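Local coordinates for protein alkaline serine protease AL20 (Nesterenkonia abyssinica, PDB 3CP7) that hydrolyses peptide bonds as a secreted, alkaline, thermostable serine protease with a trypsin-like fold, probably through a catalytic triad, at residues Val36-Ala39 against Gly40-His44; Gly101-Val105 against Gln106-Gly110; Thr192-Pro195 against Asn196-Phe199. All blocks are in the same frame, centred on the assembly; numbering follows the deposited sequence.

Contact 1 of 3, residues Val36-Ala39 against Gly40-His44; sequences VATA and GHCLH. With FMT (formic acid), chain C.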
ATOM      1  N   VAL A  36      10.889   3.051   8.973  1.00  8.51           N
ATOM      2  CA  VAL A  36      11.850   3.884   8.242  1.00  8.42           C
ATOM      3  C   VAL A  36      11.237   4.426   6.952  1.00  8.15           C
ATOM      4  O   VAL A  36      10.471   3.733   6.259  1.00  8.95           O
ATOM      5  CB  VAL A  36      13.190   3.158   7.936  1.00  8.48           C
ATOM      6  CG1 VAL A  36      13.931   2.815   9.222  1.00 10.26           C
ATOM      7  CG2 VAL A  36      12.975   1.898   7.088  1.00  9.15           C
ATOM      8  N   ALA A  37      11.579   5.670   6.643  1.00  7.63           N
ATOM      9  CA  ALA A  37      11.227   6.294   5.377  1.00  7.85           C
ATOM     10  C   ALA A  37      12.309   5.989   4.368  1.00  7.61           C
ATOM     11  O   ALA A  37      13.510   6.007   4.683  1.00  7.87           O
ATOM     12  CB  ALA A  37      11.111   7.782   5.548  1.00  8.35           C
ATOM     13  N   THR A  38      11.876   5.719   3.143  1.00  7.55           N
ATOM     14  CA  THR A  38      12.804   5.465   2.053  1.00  7.48           C
ATOM     15  C   THR A  38      12.125   5.828   0.732  1.00  7.33           C
ATOM     16  O   THR A  38      11.048   6.445   0.732  1.00  7.46           O
ATOM     17  CB  THR A  38      13.313   3.995   2.092  1.00  7.73           C
ATOM     18  OG1 THR A  38      14.413   3.847   1.189  1.00  7.44           O
ATOM     19  CG2 THR A  38      12.219   2.988   1.742  1.00  7.48           C
ATOM     20  N   ALA A  39      12.755   5.482  -0.389  1.00  7.00           N
ATOM     21  CA  ALA A  39      12.148   5.694  -1.711  1.00  7.50           C
ATOM     22  C   ALA A  39      11.338   4.469  -2.103  1.00  7.72           C
ATOM     23  O   ALA A  39      11.687   3.341  -1.753  1.00  8.81           O
ATOM     24  CB  ALA A  39      13.222   5.975  -2.759  1.00  7.62           C
ATOM     25  N   GLY A  40      10.268   4.687  -2.859  1.00  7.73           N
ATOM     26  CA  GLY A  40       9.493   3.571  -3.399  1.00  8.39           C
ATOM     27  C   GLY A  40      10.360   2.607  -4.183  1.00  8.49           C
ATOM     28  O   GLY A  40      10.227   1.392  -4.033  1.00  8.82           O
ATOM     29  N   HIS A  41      11.270   3.126  -5.008  1.00  8.44           N
ATOM     30  CA  HIS A  41      12.080   2.265  -5.851  1.00  9.00           C
ATOM     31  C   HIS A  41      13.115   1.466  -5.066  1.00  9.40           C
ATOM     32  O   HIS A  41      13.731   0.558  -5.618  1.00 10.79           O
ATOM     33  CB  HIS A  41      12.698   3.048  -7.018  1.00  8.79           C
ATOM     34  CG  HIS A  41      13.933   3.826  -6.675  1.00  8.19           C
ATOM     35  ND1 HIS A  41      13.933   5.191  -6.459  1.00  7.68           N
ATOM     36  CD2 HIS A  41      15.225   3.425  -6.569  1.00  8.81           C
ATOM     37  CE1 HIS A  41      15.172   5.590  -6.215  1.00  7.66           C
ATOM     38  NE2 HIS A  41      15.972   4.541  -6.282  1.00  8.95           N
ATOM     39  N   CYS A  42      13.302   1.788  -3.786  1.00  9.37           N
ATOM     40  CA  CYS A  42      14.192   1.008  -2.918  1.00 10.12           C
ATOM     41  C   CYS A  42      13.494  -0.205  -2.317  1.00 10.67           C
ATOM     42  O   CYS A  42      14.143  -1.030  -1.663  1.00 11.47           O
ATOM     43  CB  CYS A  42      14.724   1.871  -1.776  1.00 10.08           C
ATOM     44  SG  CYS A  42      15.834   3.205  -2.310  1.00 11.58           S
ATOM     45  N   LEU A  43      12.184  -0.326  -2.520  1.00 10.30           N
ATOM     46  CA  LEU A  43      11.498  -1.514  -2.004  1.00 10.37           C
ATOM     47  C   LEU A  43      10.468  -2.129  -2.948  1.00 10.61           C
ATOM     48  O   LEU A  43       9.876  -3.169  -2.625  1.00 10.33           O
ATOM     49  CB  LEU A  43      10.917  -1.279  -0.597  1.00 10.77           C
ATOM     50  CG  LEU A  43      10.037  -0.060  -0.327  1.00  9.22           C
ATOM     51  CD1 LEU A  43       8.706  -0.180  -1.086  1.00 11.55           C
ATOM     52  CD2 LEU A  43       9.807   0.077   1.177  1.00 10.81           C
ATOM     53  N   HIS A  44      10.285  -1.530  -4.125  1.00 10.59           N
ATOM     54  CA  HIS A  44       9.356  -2.067  -5.113  1.00 11.48           C
ATOM     55  C   HIS A  44       9.799  -1.681  -6.517  1.00 12.18           C
ATOM     56  O   HIS A  44      10.230  -0.546  -6.740  1.00 11.35           O
ATOM     57  CB  HIS A  44       7.923  -1.591  -4.839  1.00 11.09           C
ATOM     58  CG  HIS A  44       6.891  -2.309  -5.650  1.00 10.75           C
ATOM     59  ND1 HIS A  44       6.665  -2.028  -6.978  1.00 11.65           N
ATOM     60  CD2 HIS A  44       6.050  -3.322  -5.330  1.00 11.91           C
ATOM     61  CE1 HIS A  44       5.715  -2.824  -7.440  1.00 12.13           C
ATOM     62  NE2 HIS A  44       5.332  -3.627  -6.461  1.00 12.36           N
TER
HETATM   63  C   FMT C 219      19.758   3.796  -5.806  1.00 13.46           C
HETATM   64  O1  FMT C 219      18.629   3.640  -6.301  1.00 13.54           O
HETATM   65  O2  FMT C 219      20.200   4.902  -5.486  1.00 12.36           O
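Ala39 lays its methyl group against the sulfur of Cys42, CB to SG 3.8 Å, where the chain leaves strand 35-38 and winds at once into the short 3-10 segment 40-42. The turn is tied by one backbone bond, Cys42 N to Ala39 O at 3.0 Å, with the amide above the carbonyl plane and the N-H 34° short of straight. A small side chain suits Ala39: its CB also meets the His41 imidazole obliquely, 3.8 Å from ND1, so one methyl touches both the sulfur and the ring. The same SG lies over one face of the ring, near its rim. Cys42 CB comes within 3.6 Å of Thr38 OG1, a hydroxyl that lies anti to the backbone N (chi1 -168°) and is hydrogen-bonded to the carbonyl of Ser24. The threonine's other branch, CG2, takes an apolar partner instead, Leu43 CD2 at 3.8 Å, the two side chains meeting at a slant.

The sequence Thr-Ala-Gly-His-Cys corresponds to the signature around the catalytic histidine of trypsin-like proteases, and His41 is consistent with that role. Its ND1 is hydrogen-bonded to Asp91 OD1, while its NE2 donates to O1 of a formic acid, probably from the crystallisation liquor, at 2.8 Å; the oxygen approaches at the ring edge, near its plane, and the molecule is also held by Ser169 OG and Gly167 N. The disulfide of Cys42 with Cys23 pins the turn to strand 19-27. Around this buried turn, strand 35-38 runs in the barrel between strands 19-27 and 93-97, and Leu43 packs on Ala93 and on Leu76 and Thr78 of strand 71-78.

Contact 2 of 3, residues Gly101-Val105 against Gln106-Gly110; sequences GGTTV and QQQVG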
ATOM      1  N   GLY A 101      13.746  -9.603  20.023  1.00 19.57           N
ATOM      2  CA  GLY A 101      13.605  -9.958  21.439  1.00 20.28           C
ATOM      3  C   GLY A 101      12.871  -8.879  22.214  1.00 20.21           C
ATOM      4  O   GLY A 101      13.275  -8.493  23.321  1.00 21.66           O
ATOM      5  N   GLY A 102      11.805  -8.369  21.607  1.00 19.79           N
ATOM      6  CA  GLY A 102      11.001  -7.314  22.200  1.00 18.58           C
ATOM      7  C   GLY A 102      11.471  -5.900  21.906  1.00 17.56           C
ATOM      8  O   GLY A 102      10.763  -4.950  22.230  1.00 18.18           O
ATOM      9  N   THR A 103      12.648  -5.750  21.290  1.00 15.90           N
ATOM     10  CA  THR A 103      13.202  -4.411  21.029  1.00 14.85           C
ATOM     11  C   THR A 103      12.907  -3.933  19.613  1.00 13.39           C
ATOM     12  O   THR A 103      13.253  -4.594  18.636  1.00 13.50           O
ATOM     13  CB  THR A 103      14.722  -4.343  21.258  1.00 14.90           C
ATOM     14  OG1 THR A 103      15.047  -5.009  22.487  1.00 16.61           O
ATOM     15  CG2 THR A 103      15.194  -2.890  21.324  1.00 15.56           C
ATOM     16  N   THR A 104      12.250  -2.785  19.521  1.00 12.25           N
ATOM     17  CA  THR A 104      11.987  -2.146  18.233  1.00 11.32           C
ATOM     18  C   THR A 104      13.171  -1.255  17.833  1.00 11.16           C
ATOM     19  O   THR A 104      13.980  -0.844  18.672  1.00 10.97           O
ATOM     20  CB  THR A 104      10.735  -1.282  18.298  1.00 11.85           C
ATOM     21  OG1 THR A 104      10.917  -0.305  19.323  1.00 11.47           O
ATOM     22  CG2 THR A 104       9.484  -2.130  18.606  1.00 11.88           C
ATOM     23  N   VAL A 105      13.269  -0.936  16.546  1.00 10.07           N
ATOM     24  CA  VAL A 105      14.423  -0.177  16.078  1.00 10.01           C
ATOM     25  C   VAL A 105      14.484   1.216  16.719  1.00  9.76           C
ATOM     26  O   VAL A 105      15.572   1.723  17.011  1.00  9.55           O
ATOM     27  CB  VAL A 105      14.480  -0.105  14.528  1.00  9.83           C
ATOM     28  CG1 VAL A 105      13.505   0.951  13.960  1.00 10.51           C
ATOM     29  CG2 VAL A 105      15.890   0.183  14.070  1.00 10.12           C
ATOM     30  N   GLN A 106      13.323   1.834  16.934  1.00  9.88           N
ATOM     31  CA  GLN A 106      13.291   3.166  17.528  1.00 10.10           C
ATOM     32  C   GLN A 106      13.721   3.111  18.997  1.00 10.20           C
ATOM     33  O   GLN A 106      14.375   4.026  19.477  1.00  9.93           O
ATOM     34  CB  GLN A 106      11.908   3.821  17.359  1.00 10.38           C
ATOM     35  CG  GLN A 106      11.883   5.313  17.696  1.00 10.55           C
ATOM     36  CD  GLN A 106      10.563   6.001  17.375  1.00 10.44           C
ATOM     37  OE1 GLN A 106      10.213   7.008  18.012  1.00 13.34           O
ATOM     38  NE2 GLN A 106       9.852   5.506  16.381  1.00  7.78           N
ATOM     39  N   GLN A 107      13.349   2.036  19.690  1.00 10.21           N
ATOM     40  CA  GLN A 107      13.787   1.817  21.073  1.00 10.94           C
ATOM     41  C   GLN A 107      15.285   1.529  21.139  1.00 11.12           C
ATOM     42  O   GLN A 107      15.982   2.004  22.043  1.00 11.04           O
ATOM     43  CB  GLN A 107      12.997   0.668  21.692  1.00 10.98           C
ATOM     44  CG  GLN A 107      11.589   1.053  22.124  1.00 12.78           C
ATOM     45  CD  GLN A 107      11.579   1.946  23.346  1.00 12.55           C
ATOM     46  OE1 GLN A 107      11.357   3.150  23.239  1.00 12.85           O
ATOM     47  NE2 GLN A 107      11.829   1.358  24.523  1.00 12.63           N
ATOM     48  N   GLN A 108      15.771   0.740  20.182  1.00 10.45           N
ATOM     49  CA  GLN A 108      17.191   0.412  20.083  1.00 11.16           C
ATOM     50  C   GLN A 108      18.043   1.667  19.923  1.00 10.86           C
ATOM     51  O   GLN A 108      19.034   1.873  20.624  1.00 11.34           O
ATOM     52  CB  GLN A 108      17.419  -0.509  18.875  1.00 11.49           C
ATOM     53  CG  GLN A 108      18.894  -0.707  18.512  1.00 14.10           C
ATOM     54  CD  GLN A 108      19.637  -1.516  19.549  1.00 15.33           C
ATOM     55  OE1 GLN A 108      19.091  -2.452  20.134  1.00 17.28           O
ATOM     56  NE2 GLN A 108      20.893  -1.170  19.769  1.00 16.71           N
ATOM     57  N   VAL A 109      17.662   2.496  18.958  1.00 10.87           N
ATOM     58  CA  VAL A 109      18.455   3.673  18.634  1.00 11.09           C
ATOM     59  C   VAL A 109      18.197   4.813  19.619  1.00 11.10           C
ATOM     60  O   VAL A 109      19.077   5.643  19.853  1.00 12.30           O
ATOM     61  CB  VAL A 109      18.223   4.093  17.149  1.00 11.17           C
ATOM     62  CG1 VAL A 109      18.884   5.406  16.830  1.00 12.60           C
ATOM     63  CG2 VAL A 109      18.763   3.009  16.225  1.00 11.99           C
ATOM     64  N   GLY A 110      16.993   4.852  20.186  1.00 10.47           N
ATOM     65  CA  GLY A 110      16.676   5.806  21.255  1.00 10.82           C
ATOM     66  C   GLY A 110      16.179   7.148  20.743  1.00 11.26           C
ATOM     67  O   GLY A 110      15.928   8.063  21.527  1.00 11.89           O
TER
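Gln108 N donates to Thr104 O at 2.8 Å, almost in line with the carbonyl bond, and one residue on Val109 N repeats the pattern to Val105 O at 3.0 Å with its donor tilted 27° from the carbonyl plane. A weak bond precedes them: Gln107 N reaches Thr104 OG1 at 3.4 Å. The hydroxyl can face that amide because it stands between the backbone N and the carbonyl carbon (chi1 58°). Thr104 is thus the N-cap of helix 105-109, a short helix that follows strand 93-97 of the trypsin-like barrel, and threonine suits the place by supplying an acceptor for an amide of the first turn. At the other end the Gly110 amide closes the last turn on Gln106 O, and the chain then leaves with positive phi, at angles where a CB would press on the preceding carbonyl oxygen; glycine avoids this.

Around the cap, Gln107 crosses Thr104 with its CB and CG beside the hydroxyl, CG 3.2 Å from OG1. Thr103 turns its methyl CG2 anti to the backbone N and brings it within 3.8 Å of Gln108 N. The Gln108 amide has its polar partner elsewhere, NE2 being hydrogen-bonded to His68 ND1. Val105, buried and branched, faces inward onto Trp71 and Ile27, and Val109 shares Ile27.

Contact 3 of 3, residues Thr192-Pro195 against Asn196-Phe199; sequences TFLP and NVMF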
ATOM      1  N   THR A 192      19.568  12.401 -16.560  1.00 10.54           N
ATOM      2  CA  THR A 192      20.826  12.187 -17.277  1.00 11.40           C
ATOM      3  C   THR A 192      21.437  13.496 -17.794  1.00 12.04           C
ATOM      4  O   THR A 192      22.661  13.616 -17.866  1.00 12.63           O
ATOM      5  CB  THR A 192      20.620  11.252 -18.480  1.00 11.66           C
ATOM      6  OG1 THR A 192      19.512  11.729 -19.252  1.00 11.81           O
ATOM      7  CG2 THR A 192      20.339   9.830 -18.007  1.00 11.64           C
ATOM      8  N   PHE A 193      20.596  14.472 -18.134  1.00 12.01           N
ATOM      9  CA  PHE A 193      21.074  15.748 -18.692  1.00 13.01           C
ATOM     10  C   PHE A 193      21.494  16.757 -17.628  1.00 13.39           C
ATOM     11  O   PHE A 193      22.025  17.817 -17.947  1.00 13.94           O
ATOM     12  CB  PHE A 193      20.000  16.377 -19.594  1.00 12.92           C
ATOM     13  CG  PHE A 193      18.708  16.681 -18.884  1.00 12.49           C
ATOM     14  CD1 PHE A 193      17.643  15.799 -18.952  1.00 11.64           C
ATOM     15  CD2 PHE A 193      18.546  17.858 -18.162  1.00 12.89           C
ATOM     16  CE1 PHE A 193      16.452  16.063 -18.302  1.00 12.60           C
ATOM     17  CE2 PHE A 193      17.365  18.127 -17.499  1.00 13.00           C
ATOM     18  CZ  PHE A 193      16.314  17.233 -17.561  1.00 12.69           C
ATOM     19  N   LEU A 194      21.252  16.439 -16.361  1.00 12.84           N
ATOM     20  CA  LEU A 194      21.425  17.422 -15.301  1.00 13.56           C
ATOM     21  C   LEU A 194      22.323  16.867 -14.198  1.00 14.07           C
ATOM     22  O   LEU A 194      21.835  16.344 -13.202  1.00 13.49           O
ATOM     23  CB  LEU A 194      20.047  17.843 -14.766  1.00 13.40           C
ATOM     24  CG  LEU A 194      19.936  19.038 -13.817  1.00 12.89           C
ATOM     25  CD1 LEU A 194      20.484  20.331 -14.438  1.00 15.21           C
ATOM     26  CD2 LEU A 194      18.500  19.222 -13.358  1.00 14.74           C
ATOM     27  N   PRO A 195      23.653  16.951 -14.383  1.00 15.02           N
ATOM     28  CA  PRO A 195      24.529  16.445 -13.322  1.00 15.00           C
ATOM     29  C   PRO A 195      24.356  17.189 -11.999  1.00 14.18           C
ATOM     30  O   PRO A 195      24.002  18.371 -11.981  1.00 14.10           O
ATOM     31  CB  PRO A 195      25.947  16.657 -13.872  1.00 16.15           C
ATOM     32  CG  PRO A 195      25.810  17.500 -15.083  1.00 16.32           C
ATOM     33  CD  PRO A 195      24.395  17.459 -15.552  1.00 15.77           C
ATOM     34  N   ASN A 196      24.582  16.464 -10.910  1.00 13.35           N
ATOM     35  CA  ASN A 196      24.649  17.062  -9.572  1.00 12.69           C
ATOM     36  C   ASN A 196      23.380  17.784  -9.101  1.00 12.22           C
ATOM     37  O   ASN A 196      23.455  18.783  -8.375  1.00 12.07           O
ATOM     38  CB  ASN A 196      25.858  18.006  -9.465  1.00 13.41           C
ATOM     39  CG  ASN A 196      27.169  17.296  -9.695  1.00 14.33           C
ATOM     40  OD1 ASN A 196      28.124  17.888 -10.203  1.00 18.85           O
ATOM     41  ND2 ASN A 196      27.224  16.022  -9.352  1.00 13.90           N
ATOM     42  N   VAL A 197      22.217  17.288  -9.516  1.00 10.67           N
ATOM     43  CA  VAL A 197      20.950  17.726  -8.933  1.00 10.76           C
ATOM     44  C   VAL A 197      20.171  16.482  -8.517  1.00 10.11           C
ATOM     45  O   VAL A 197      19.997  15.554  -9.301  1.00 10.13           O
ATOM     46  CB  VAL A 197      20.126  18.620  -9.897  1.00 10.72           C
ATOM     47  CG1 VAL A 197      18.813  19.063  -9.245  1.00 10.20           C
ATOM     48  CG2 VAL A 197      20.928  19.859 -10.306  1.00 12.05           C
ATOM     49  N   MET A 198      19.741  16.458  -7.256  1.00  9.17           N
ATOM     50  CA  MET A 198      18.932  15.363  -6.727  1.00  9.27           C
ATOM     51  C   MET A 198      17.480  15.801  -6.608  1.00  8.41           C
ATOM     52  O   MET A 198      17.187  16.868  -6.057  1.00  8.46           O
ATOM     53  CB  MET A 198      19.437  14.963  -5.347  1.00  9.39           C
ATOM     54  CG  MET A 198      18.607  13.852  -4.686  1.00  9.53           C
ATOM     55  SD  MET A 198      18.929  12.224  -5.381  1.00 11.08           S
ATOM     56  CE  MET A 198      20.567  11.933  -4.688  1.00 12.05           C
ATOM     57  N   PHE A 199      16.571  14.969  -7.116  1.00  8.24           N
ATOM     58  CA  PHE A 199      15.149  15.229  -6.986  1.00  7.66           C
ATOM     59  C   PHE A 199      14.533  14.352  -5.928  1.00  7.73           C
ATOM     60  O   PHE A 199      14.916  13.191  -5.750  1.00  7.93           O
ATOM     61  CB  PHE A 199      14.436  15.083  -8.337  1.00  8.54           C
ATOM     62  CG  PHE A 199      14.870  16.122  -9.319  1.00  8.22           C
ATOM     63  CD1 PHE A 199      15.994  15.916 -10.105  1.00  8.79           C
ATOM     64  CD2 PHE A 199      14.207  17.342  -9.395  1.00  9.28           C
ATOM     65  CE1 PHE A 199      16.444  16.906 -10.989  1.00  9.88           C
ATOM     66  CE2 PHE A 199      14.649  18.346 -10.274  1.00  9.91           C
ATOM     67  CZ  PHE A 199      15.767  18.127 -11.064  1.00  9.74           C
TER
HETATM   68  O   HOH W   1      19.561  15.560 -12.096  1.00 11.04           O
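Leu194 meets Val197 and Phe199 in the apolar part of this contact. Its CG lies 3.7 Å from Val197 CG2, the two branched side chains slanting past each other, while its CD2 goes further and touches the rim of the Phe199 ring, 3.7 Å from CZ and in the ring plane, so the leucine meets the edge of the aromatic group. Leucine reaches both because CG is anti to the backbone N (chi1 -169°), which carries the branches on toward the strand. Shortening this residue to an alanine would probably leave the Phe199 edge and Val197 CG2 without their apolar neighbour and open a gap in the turn.

The polar part is carried by backbone and water. Residues Leu194 to Val197 form a type II beta turn, in which Pro195 suits the second position with its fixed phi near -60°, and Asn196 the third, where phi is positive (60°) and asparagine is among the residues that tolerate it. A water bridges the turn, donating to Leu194 O at 2.6 Å and to Val197 O at 2.8 Å; it too lies at the edge of the Phe199 ring, in its plane.

Aromatic contacts place the corner in the fold. Phe199 meets Tyr191 edge-to-face and Tyr189 at nearly parallel planes, both from strand 183-191, and Phe193 stacks on Tyr191. The chain turns its corner at Pro195 and Asn196 before strand 197-200, which pairs with strand 158-161 and, through backbone bonds of Phe199 to Ser188 and Tyr189, also meets strand 183-191. The chemistry implies a corner shaped by exposed proline and asparagine, with Leu194, Val197 and Phe199 packed together and a water joining the carbonyls of Leu194 and Val197.

In the fold
Contact 1 is the core member of the three, its touching residues nearly all buried, whereas contacts 2 and 3 lie at the surface on opposite sides of the chain's centre, their own centres about 37 Å apart. Contacts 1 and 2 belong to the first barrel, both packing on strands 19-27 and 71-78; contact 3 belongs to the second six-stranded sheet. Chemistry follows place. At the probable active site, 36-44 combines a disulfide, small side chains and a histidine hydrogen-bonded to an aspartate and to a bound formic acid. Segment 101-110, with its short helix 105-109, relies on main-chain bonds and a threonine cap, and turn 192-199 on apolar side chains against an aromatic edge, with a bridging water.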